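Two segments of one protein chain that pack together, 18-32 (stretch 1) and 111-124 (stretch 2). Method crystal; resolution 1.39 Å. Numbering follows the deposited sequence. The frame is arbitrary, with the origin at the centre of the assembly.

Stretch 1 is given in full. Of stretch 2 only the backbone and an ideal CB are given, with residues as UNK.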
# COMPACT_ATOMS: atom_id res chain seq x y z
N GLY A 18 -12.03 -0.36 -0.82
CA GLY A 18 -11.04 -1.26 -1.42
C GLY A 18 -11.73 -2.25 -2.33
O GLY A 18 -12.74 -2.86 -1.95
N MET A 19 -11.18 -2.44 -3.53
CA MET A 19 -11.79 -3.35 -4.51
C MET A 19 -11.82 -4.80 -4.04
O MET A 19 -12.80 -5.51 -4.30
CB MET A 19 -11.10 -3.23 -5.86
CG MET A 19 -11.37 -1.91 -6.57
SD MET A 19 -10.64 -1.88 -8.21
CE MET A 19 -11.18 -0.28 -8.78
N LYS A 20 -10.76 -5.24 -3.36
CA LYS A 20 -10.66 -6.62 -2.84
C LYS A 20 -10.95 -7.68 -3.91
O LYS A 20 -11.49 -8.75 -3.62
CB LYS A 20 -11.57 -6.84 -1.63
CG LYS A 20 -11.28 -5.93 -0.44
CD LYS A 20 -12.08 -6.37 0.78
CE LYS A 20 -12.06 -5.30 1.86
NZ LYS A 20 -10.67 -4.96 2.30
N LYS A 21 -10.58 -7.37 -5.15
CA LYS A 21 -10.76 -8.31 -6.25
C LYS A 21 -9.52 -9.18 -6.43
O LYS A 21 -8.40 -8.74 -6.14
CB LYS A 21 -11.08 -7.57 -7.55
CG LYS A 21 -12.50 -7.01 -7.61
CD LYS A 21 -13.55 -8.11 -7.74
CE LYS A 21 -14.75 -7.60 -8.51
NZ LYS A 21 -15.84 -8.60 -8.58
N GLN A 22 -9.72 -10.41 -6.90
CA GLN A 22 -8.63 -11.36 -7.10
C GLN A 22 -7.59 -10.91 -8.14
O GLN A 22 -6.42 -11.28 -8.05
CB GLN A 22 -9.19 -12.74 -7.46
CG GLN A 22 -9.84 -13.50 -6.30
CD GLN A 22 -8.83 -14.25 -5.45
OE1 GLN A 22 -8.04 -15.06 -5.97
NE2 GLN A 22 -8.84 -14.01 -4.15
N LYS A 23 -8.03 -10.14 -9.13
CA LYS A 23 -7.15 -9.65 -10.19
C LYS A 23 -7.27 -8.14 -10.27
O LYS A 23 -8.34 -7.58 -10.04
CB LYS A 23 -7.53 -10.25 -11.55
CG LYS A 23 -7.79 -11.76 -11.57
CD LYS A 23 -6.53 -12.56 -11.26
CE LYS A 23 -6.81 -14.04 -11.41
NZ LYS A 23 -5.62 -14.90 -11.09
N GLU A 24 -6.18 -7.46 -10.59
CA GLU A 24 -6.27 -6.02 -10.80
C GLU A 24 -5.28 -5.60 -11.87
O GLU A 24 -4.18 -6.17 -11.95
CB GLU A 24 -6.00 -5.27 -9.49
CG GLU A 24 -6.33 -3.78 -9.53
CD GLU A 24 -6.07 -3.10 -8.20
OE1 GLU A 24 -5.57 -3.74 -7.26
OE2 GLU A 24 -6.36 -1.89 -8.10
N ARG A 25 -5.67 -4.62 -12.68
CA ARG A 25 -4.79 -4.07 -13.71
C ARG A 25 -4.74 -2.55 -13.59
O ARG A 25 -5.76 -1.89 -13.39
CB ARG A 25 -5.29 -4.45 -15.11
CG ARG A 25 -4.37 -3.96 -16.24
CD ARG A 25 -4.77 -4.55 -17.57
NE ARG A 25 -4.55 -5.99 -17.59
CZ ARG A 25 -5.04 -6.81 -18.51
NH1 ARG A 25 -5.79 -6.34 -19.50
NH2 ARG A 25 -4.77 -8.11 -18.44
N PHE A 26 -3.53 -2.02 -13.69
CA PHE A 26 -3.30 -0.59 -13.66
C PHE A 26 -2.91 -0.20 -15.08
O PHE A 26 -1.86 -0.63 -15.59
CB PHE A 26 -2.19 -0.26 -12.68
CG PHE A 26 -2.50 -0.64 -11.25
CD1 PHE A 26 -3.00 0.32 -10.37
CD2 PHE A 26 -2.32 -1.95 -10.79
CE1 PHE A 26 -3.30 -0.02 -9.05
CE2 PHE A 26 -2.63 -2.29 -9.47
CZ PHE A 26 -3.12 -1.33 -8.61
N VAL A 27 -3.78 0.55 -15.75
CA VAL A 27 -3.55 0.98 -17.13
C VAL A 27 -3.09 2.43 -17.09
O VAL A 27 -3.89 3.34 -16.84
CB VAL A 27 -4.82 0.83 -18.01
CG1 VAL A 27 -4.51 1.25 -19.44
CG2 VAL A 27 -5.36 -0.60 -17.99
N PHE A 28 -1.80 2.63 -17.30
CA PHE A 28 -1.20 3.95 -17.28
C PHE A 28 -1.28 4.56 -18.66
O PHE A 28 -1.00 3.89 -19.65
CB PHE A 28 0.26 3.88 -16.79
CG PHE A 28 0.39 3.31 -15.40
CD1 PHE A 28 0.24 4.12 -14.28
CD2 PHE A 28 0.60 1.94 -15.22
CE1 PHE A 28 0.34 3.58 -13.00
CE2 PHE A 28 0.69 1.40 -13.95
CZ PHE A 28 0.56 2.21 -12.84
N PHE A 29 -1.67 5.83 -18.74
CA PHE A 29 -1.92 6.45 -20.03
C PHE A 29 -1.42 7.88 -20.11
O PHE A 29 -1.16 8.54 -19.09
CB PHE A 29 -3.42 6.37 -20.39
CG PHE A 29 -4.31 7.19 -19.50
CD1 PHE A 29 -4.61 8.51 -19.83
CD2 PHE A 29 -4.82 6.66 -18.31
CE1 PHE A 29 -5.41 9.29 -19.01
CE2 PHE A 29 -5.63 7.43 -17.49
CZ PHE A 29 -5.92 8.75 -17.83
N GLN A 30 -1.28 8.33 -21.35
CA GLN A 30 -1.10 9.72 -21.71
C GLN A 30 -2.33 10.19 -22.46
O GLN A 30 -2.91 9.43 -23.23
CB GLN A 30 0.07 9.88 -22.68
CG GLN A 30 1.44 9.59 -22.19
CD GLN A 30 2.47 9.87 -23.28
OE1 GLN A 30 2.38 10.88 -23.99
NE2 GLN A 30 3.45 8.99 -23.42
N VAL A 31 -2.68 11.46 -22.27
CA VAL A 31 -3.74 12.10 -23.05
C VAL A 31 -3.13 12.67 -24.34
O VAL A 31 -2.19 13.45 -24.29
CB VAL A 31 -4.41 13.24 -22.25
CG1 VAL A 31 -5.43 13.99 -23.11
CG2 VAL A 31 -5.06 12.72 -20.98
N ASN A 32 -3.69 12.28 -25.48
CA ASN A 32 -3.25 12.80 -26.78
C ASN A 32 -4.07 13.98 -27.27
O ASN A 32 -3.57 14.84 -27.98
CB ASN A 32 -3.31 11.70 -27.85
CG ASN A 32 -2.41 10.53 -27.54
OD1 ASN A 32 -1.26 10.69 -27.12
ND2 ASN A 32 -2.92 9.33 -27.75
N UNK A 111 7.60 3.44 -18.03
CA UNK A 111 7.46 4.86 -18.32
C UNK A 111 7.41 5.76 -17.08
O UNK A 111 6.89 6.86 -17.16
CB UNK A 111 6.19 5.08 -19.15
N UNK A 112 7.95 5.29 -15.96
CA UNK A 112 7.88 6.06 -14.71
C UNK A 112 9.00 7.08 -14.53
O UNK A 112 8.91 7.92 -13.64
CB UNK A 112 7.90 5.10 -13.52
N UNK A 113 10.02 7.01 -15.39
CA UNK A 113 11.23 7.85 -15.29
C UNK A 113 11.02 9.24 -15.90
O UNK A 113 11.70 9.64 -16.85
CB UNK A 113 12.41 7.16 -15.98
N UNK A 114 10.07 9.97 -15.33
CA UNK A 114 9.71 11.30 -15.79
C UNK A 114 8.28 11.55 -15.38
O UNK A 114 7.79 10.94 -14.43
CB UNK A 114 9.89 11.45 -17.30
N UNK A 115 7.60 12.45 -16.10
CA UNK A 115 6.20 12.77 -15.86
C UNK A 115 5.35 12.64 -17.13
O UNK A 115 4.42 13.41 -17.37
CB UNK A 115 6.08 14.19 -15.30
N UNK A 116 5.71 11.65 -17.93
CA UNK A 116 4.97 11.25 -19.12
C UNK A 116 3.57 10.75 -18.79
O UNK A 116 2.61 11.03 -19.51
CB UNK A 116 5.74 10.16 -19.87
N UNK A 117 3.44 10.00 -17.69
CA UNK A 117 2.17 9.39 -17.31
C UNK A 117 1.19 10.48 -16.88
O UNK A 117 1.53 11.32 -16.04
CB UNK A 117 2.37 8.37 -16.19
N UNK A 118 0.01 10.46 -17.48
CA UNK A 118 -1.06 11.41 -17.18
C UNK A 118 -2.12 10.88 -16.22
O UNK A 118 -2.84 11.65 -15.57
CB UNK A 118 -1.74 11.84 -18.48
N UNK A 119 -2.22 9.56 -16.14
CA UNK A 119 -3.22 8.98 -15.26
C UNK A 119 -3.17 7.48 -15.25
O UNK A 119 -2.34 6.86 -15.94
CB UNK A 119 -4.62 9.44 -15.67
N UNK A 120 -4.07 6.90 -14.47
CA UNK A 120 -4.18 5.45 -14.35
C UNK A 120 -5.64 5.03 -14.19
O UNK A 120 -6.38 5.61 -13.38
CB UNK A 120 -3.35 4.95 -13.17
N UNK A 121 -6.04 4.04 -14.99
CA UNK A 121 -7.29 3.33 -14.76
C UNK A 121 -6.96 2.12 -13.90
O UNK A 121 -6.05 1.35 -14.25
CB UNK A 121 -7.96 2.92 -16.07
N UNK A 122 -7.65 1.95 -12.78
CA UNK A 122 -7.52 0.76 -11.95
C UNK A 122 -8.72 -0.11 -12.22
O UNK A 122 -9.85 0.32 -12.00
CB UNK A 122 -7.41 1.11 -10.46
N UNK A 123 -8.47 -1.33 -12.68
CA UNK A 123 -9.55 -2.26 -13.01
C UNK A 123 -9.43 -3.47 -12.10
O UNK A 123 -8.41 -4.16 -12.13
CB UNK A 123 -9.50 -2.67 -14.48
N UNK A 124 -10.45 -3.71 -11.29
CA UNK A 124 -10.47 -4.87 -10.39
C UNK A 124 -11.49 -5.87 -10.88
O UNK A 124 -12.63 -5.50 -11.15
CB UNK A 124 -10.78 -4.45 -8.95

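Positions 111 and 113 to 115 have no CB within reach of stretch 1, which leaves their identity largely open. Phi of 155° at 114 favours glycine. They are P111, T113, G114 and T115. At 112 the CB points sideways, also beyond reach, so only a long side chain could come back to the F28 ring. F112 does, its ring edge meeting one face of that ring, F112 CZ to F28 CZ 3.7 Å.

At 116 the CB points sideways, 4.4 Å from Q30 NE2, and a small or polar residue would suit. It is T116, whose CG2 lies 2.9 Å from Q30 NE2, a close approach without a hydrogen bond.

Position 117 also points sideways, its CB 5.0 Å from F28 CB; an aliphatic chain could fill the space beside that ring. I117 does so, placing CG2 4.1 Å from F28 CD1 at the ring edge.

Position 118 points toward stretch 1, with its CB 3.9 Å from V31 N, a possible donor. A side chain with an acceptor, such as Asn, Asp or His, would suit. H118 takes it: V31 N donates to H118 ND1 at 2.8 Å, while the backbone H118 N donates to F29 O, also at 2.8 Å.

At 119 an ideal CB would sit 2.6 Å from F29 CZ, a clash that calls for glycine. G119 lets the F29 ring fold over the backbone, its CA 4.0 Å from the ring centroid, and F29 N still donates to G119 O at 3.1 Å.

Position 120 shares a face with F26 and F28, its CB 3.8 Å from F28 CD1. Val, Ile or Leu would fit between these aromatics. V120 lays CG2 over the F28 face opposite F112, 3.6 Å from F28 CE1.

Position 121 turns to the other face, beside V27 and F29; a large apolar residue suits. F121 brings CE2 to 3.4 Å from F29 CE2, the rings oblique.

Position 122 returns to the F26 side, where M19 CE, F26 CD1 and E24 OE2 surround the CB. Leu, Ile or Met are plausible. L122 puts CD2 3.9 Å from F26 CE1.

Position 123 joins V27 and R25 on the opposite face, suiting an aliphatic residue. I123 sets CD1 4.0 Å from V27 CG2, and its backbone N donates to R25 O at 2.9 Å.

At 124 an ideal CB would lie 2.7 Å from M19 SD, so only glycine fits. G124 lets M19 SD approach its N to 3.6 Å.

Stretch 2, residues 111-124: PFTGTTIHGVFLIG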
# COMPACT_ATOMS: atom_id res chain seq x y z
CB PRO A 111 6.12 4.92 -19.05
CG PRO A 111 5.32 3.89 -18.38
CD PRO A 111 6.28 2.78 -17.97
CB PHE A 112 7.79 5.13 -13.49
CG PHE A 112 6.54 4.30 -13.47
CD1 PHE A 112 5.39 4.78 -12.86
CD2 PHE A 112 6.52 3.04 -14.07
CE1 PHE A 112 4.22 4.02 -12.84
CE2 PHE A 112 5.33 2.28 -14.06
CZ PHE A 112 4.19 2.77 -13.43
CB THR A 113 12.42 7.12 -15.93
OG1 THR A 113 12.04 6.58 -17.20
CG2 THR A 113 12.87 5.96 -15.02
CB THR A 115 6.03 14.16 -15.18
OG1 THR A 115 6.66 15.18 -15.97
CG2 THR A 115 6.63 14.16 -13.78
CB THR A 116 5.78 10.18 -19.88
OG1 THR A 116 6.92 10.80 -20.48
CG2 THR A 116 4.96 9.48 -20.94
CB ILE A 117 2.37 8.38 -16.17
CG1 ILE A 117 3.19 7.18 -16.68
CG2 ILE A 117 1.03 7.91 -15.61
CD1 ILE A 117 3.70 6.28 -15.58
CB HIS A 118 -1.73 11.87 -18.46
CG HIS A 118 -0.89 12.80 -19.27
ND1 HIS A 118 -1.18 13.15 -20.57
CD2 HIS A 118 0.26 13.45 -18.96
CE1 HIS A 118 -0.26 13.97 -21.02
NE2 HIS A 118 0.63 14.17 -20.07
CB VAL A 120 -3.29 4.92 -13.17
CG1 VAL A 120 -3.69 5.53 -11.81
CG2 VAL A 120 -3.28 3.40 -13.15
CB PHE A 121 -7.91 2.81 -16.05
CG PHE A 121 -8.42 3.88 -16.99
CD1 PHE A 121 -9.76 4.27 -16.96
CD2 PHE A 121 -7.58 4.45 -17.94
CE1 PHE A 121 -10.24 5.23 -17.84
CE2 PHE A 121 -8.05 5.42 -18.82
CZ PHE A 121 -9.39 5.81 -18.78
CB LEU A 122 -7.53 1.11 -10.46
CG LEU A 122 -6.57 2.08 -9.80
CD1 LEU A 122 -6.94 3.53 -10.09
CD2 LEU A 122 -6.61 1.81 -8.30
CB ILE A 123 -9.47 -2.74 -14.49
CG1 ILE A 123 -9.39 -1.56 -15.46
CG2 ILE A 123 -10.66 -3.66 -14.82
CD1 ILE A 123 -8.91 -1.94 -16.86
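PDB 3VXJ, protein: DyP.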